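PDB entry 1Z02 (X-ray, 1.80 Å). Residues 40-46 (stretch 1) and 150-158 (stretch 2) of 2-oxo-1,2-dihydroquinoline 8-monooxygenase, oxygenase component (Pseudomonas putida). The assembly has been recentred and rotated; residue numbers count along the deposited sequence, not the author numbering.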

# COMPACT_ATOMS: atom_id res chain seq x y z
N PHE A 40 -23.42 9.21 2.96
CA PHE A 40 -24.40 10.29 2.96
C PHE A 40 -24.10 11.15 4.19
O PHE A 40 -24.10 10.65 5.32
N ILE A 41 -23.82 12.43 3.97
CA ILE A 41 -23.49 13.31 5.07
C ILE A 41 -24.74 14.06 5.53
O ILE A 41 -25.75 14.08 4.81
N ASN A 42 -24.68 14.66 6.71
CA ASN A 42 -25.80 15.38 7.30
C ASN A 42 -26.83 14.36 7.76
O ASN A 42 -28.03 14.50 7.48
N HIS A 43 -26.35 13.33 8.46
CA HIS A 43 -27.19 12.25 8.99
C HIS A 43 -26.65 11.82 10.35
O HIS A 43 -25.50 12.10 10.69
N TRP A 44 -27.49 11.15 11.14
CA TRP A 44 -27.09 10.66 12.46
C TRP A 44 -26.44 9.29 12.31
O TRP A 44 -26.91 8.46 11.53
N TYR A 45 -25.36 9.06 13.05
CA TYR A 45 -24.66 7.78 13.03
C TYR A 45 -24.22 7.43 14.44
O TYR A 45 -24.01 8.31 15.27
N PRO A 46 -24.07 6.13 14.74
CA PRO A 46 -23.62 5.73 16.07
C PRO A 46 -22.11 5.98 16.07
O PRO A 46 -21.41 5.64 15.11
N VAL A 150 -23.92 10.67 16.81
CA VAL A 150 -23.38 11.96 16.42
C VAL A 150 -23.96 12.33 15.07
O VAL A 150 -24.14 11.46 14.21
N PHE A 151 -24.29 13.60 14.89
CA PHE A 151 -24.84 14.08 13.63
C PHE A 151 -23.66 14.58 12.80
O PHE A 151 -23.18 15.71 12.99
N VAL A 152 -23.18 13.72 11.90
CA VAL A 152 -22.04 14.06 11.04
C VAL A 152 -22.54 14.95 9.91
O VAL A 152 -23.27 14.51 9.02
N ARG A 153 -22.12 16.21 9.93
CA ARG A 153 -22.57 17.19 8.95
C ARG A 153 -21.45 17.95 8.26
O ARG A 153 -20.30 17.95 8.72
N GLU A 154 -21.79 18.61 7.16
CA GLU A 154 -20.83 19.43 6.43
C GLU A 154 -20.62 20.67 7.28
O GLU A 154 -21.48 21.05 8.08
N ASP A 155 -19.47 21.33 7.09
CA ASP A 155 -19.13 22.52 7.86
C ASP A 155 -20.19 23.61 7.85
O ASP A 155 -20.37 24.33 8.84
N ASP A 156 -20.91 23.74 6.74
CA ASP A 156 -21.93 24.78 6.63
C ASP A 156 -23.39 24.41 6.90
O ASP A 156 -24.29 25.22 6.68
N PHE A 157 -23.64 23.19 7.37
CA PHE A 157 -25.01 22.77 7.67
C PHE A 157 -25.47 23.50 8.94
O PHE A 157 -24.90 23.31 10.01
N PRO A 158 -26.51 24.35 8.83
CA PRO A 158 -27.05 25.13 9.95
C PRO A 158 -27.53 24.33 11.15
O PRO A 158 -28.19 23.30 11.00

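A short antiparallel ladder illustrates a general principle: the backbone sets which face of a sheet each side chain occupies, and the rotamers decide how that face is filled. Here residues 43-45 pair with residues 150-152. Tyr45 and Val150 form the firmest rung, with Tyr45 N to Val150 O at 2.9 Å and Val150 N to Tyr45 O at 2.8 Å. At the other end Val152 O accepts from Asn42 N at 2.7 Å and, weakly, from His43 N at 3.3 Å.

Alternation along the strands places Trp44 and Phe151 together on one face, as a non-hydrogen-bonded pair whose CA atoms lie only 4.2 Å apart. With Trp44 in m, chi2 near 92°, and Phe151 in t, the indole offers its face to Phe151. Phe151 CB sits 3.8 Å from the centroid of the Trp44 six-membered ring, almost on the ring normal, while the edge of the phenyl ring approaches the five-membered ring, the planes inclined at 57°. Trp44 CD1 and Phe151 CD1 are 3.5 Å apart. The indole NE1 finds its hydrogen bond elsewhere in the structure. Beyond the indole, the phenyl ring reaches Asn42, with Phe151 CZ 3.4 Å from Asn42 O.

His43, Tyr45, Val150 and Val152 share the opposite face. Tyr45, also m, sends its ring back along its own stretch, so that its OH donates to Phe40 O at 2.7 Å; on the way Tyr45 CD1 meets Val152 CG2 at 3.9 Å. Both valines are t. The His43 side chain, m as well, stays clear of the other stretch, its closest approach being CB to Phe151 CE1 at 5.2 Å; its ND1 gives a weak hydrogen bond to Ile41 O at 3.3 Å.

Before the strand begins, packing depends on side-chain ends. Ile41 points sideways at CB, but its extended t,t conformation brings CG1 to 3.5 Å from Val152 O and CD1 to 3.7 Å from Arg153 C, while the CG2 branch lies 3.5 Å from Glu154 CG. Asn42, with a positive phi of 72°, points away from stretch 2 overall, although CB already touches it, and the m rotamer brings the end of the side chain nearer. Its CB lies over one face of the ring of Phe157, which is t and points toward stretch 1 at the end of a type I turn from Glu154, with Phe157 N donating to Glu154 O at 3.1 Å. Arg153, p at chi1 and extended thereafter, instead leads away from this interface, its NE hydrogen-bonded elsewhere in the structure.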

# COMPACT_ATOMS: atom_id res chain seq x y z
CB PHE A 40 -25.82 9.73 3.03
CG PHE A 40 -26.26 9.04 1.77
CD1 PHE A 40 -26.76 7.74 1.80
CD2 PHE A 40 -26.18 9.69 0.53
CE1 PHE A 40 -27.18 7.10 0.64
CE2 PHE A 40 -26.60 9.05 -0.64
CZ PHE A 40 -27.09 7.76 -0.59
CB ILE A 41 -22.37 14.29 4.66
CG1 ILE A 41 -21.70 14.89 5.90
CG2 ILE A 41 -22.92 15.37 3.75
CD1 ILE A 41 -20.42 15.62 5.61
CB ASN A 42 -26.42 16.35 6.29
CG ASN A 42 -25.47 17.44 5.87
OD1 ASN A 42 -25.56 17.97 4.76
ND2 ASN A 42 -24.56 17.80 6.76
CB HIS A 43 -27.19 11.03 8.05
CG HIS A 43 -28.17 11.13 6.92
ND1 HIS A 43 -27.84 11.63 5.68
CD2 HIS A 43 -29.47 10.77 6.85
CE1 HIS A 43 -28.89 11.57 4.89
NE2 HIS A 43 -29.90 11.05 5.57
CB TRP A 44 -28.29 10.54 13.42
CG TRP A 44 -28.85 11.84 13.92
CD1 TRP A 44 -29.86 12.57 13.37
CD2 TRP A 44 -28.43 12.56 15.09
NE1 TRP A 44 -30.10 13.71 14.12
CE2 TRP A 44 -29.24 13.73 15.18
CE3 TRP A 44 -27.45 12.34 16.07
CZ2 TRP A 44 -29.09 14.66 16.21
CZ3 TRP A 44 -27.31 13.27 17.10
CH2 TRP A 44 -28.13 14.42 17.16
CB TYR A 45 -23.39 7.84 12.17
CG TYR A 45 -23.60 7.96 10.69
CD1 TYR A 45 -23.57 9.20 10.06
CD2 TYR A 45 -23.82 6.82 9.91
CE1 TYR A 45 -23.75 9.30 8.68
CE2 TYR A 45 -24.00 6.91 8.53
CZ TYR A 45 -23.97 8.16 7.92
OH TYR A 45 -24.16 8.28 6.57
CB PRO A 46 -23.99 4.24 16.12
CG PRO A 46 -23.83 3.81 14.70
CD PRO A 46 -24.47 4.95 13.94
CB VAL A 150 -21.83 11.94 16.30
CG1 VAL A 150 -21.32 13.29 15.86
CG2 VAL A 150 -21.21 11.57 17.63
CB PHE A 151 -25.82 15.23 13.87
CG PHE A 151 -26.55 15.67 12.63
CD1 PHE A 151 -27.51 14.86 12.04
CD2 PHE A 151 -26.24 16.89 12.03
CE1 PHE A 151 -28.16 15.25 10.87
CE2 PHE A 151 -26.89 17.29 10.85
CZ PHE A 151 -27.85 16.47 10.27
CB VAL A 152 -21.39 12.78 10.47
CG1 VAL A 152 -20.07 13.13 9.76
CG2 VAL A 152 -21.15 11.79 11.59
CB ARG A 153 -23.50 18.20 9.63
CG ARG A 153 -22.85 18.87 10.82
CD ARG A 153 -23.63 20.06 11.33
NE ARG A 153 -23.02 20.64 12.52
CZ ARG A 153 -23.54 21.66 13.19
NH1 ARG A 153 -22.92 22.12 14.28
NH2 ARG A 153 -24.66 22.23 12.78
CB GLU A 154 -21.40 19.86 5.07
CG GLU A 154 -22.02 18.75 4.25
CD GLU A 154 -22.66 19.27 2.98
OE1 GLU A 154 -21.95 19.49 1.99
OE2 GLU A 154 -23.89 19.48 2.99
CB ASP A 155 -17.82 23.12 7.32
CG ASP A 155 -16.62 22.23 7.58
OD1 ASP A 155 -15.55 22.52 7.04
OD2 ASP A 155 -16.74 21.25 8.34
CB ASP A 156 -21.83 25.44 5.24
CG ASP A 156 -22.04 24.45 4.10
OD1 ASP A 156 -21.96 24.88 2.92
OD2 ASP A 156 -22.29 23.26 4.37
CB PHE A 157 -25.07 21.26 7.87
CG PHE A 157 -26.47 20.69 7.83
CD1 PHE A 157 -27.06 20.34 6.63
CD2 PHE A 157 -27.19 20.53 9.01
CE1 PHE A 157 -28.37 19.83 6.59
CE2 PHE A 157 -28.49 20.02 8.98
CZ PHE A 157 -29.08 19.67 7.77
CB PRO A 158 -28.22 25.90 9.33
CG PRO A 158 -27.93 25.91 7.88
CD PRO A 158 -27.33 24.55 7.62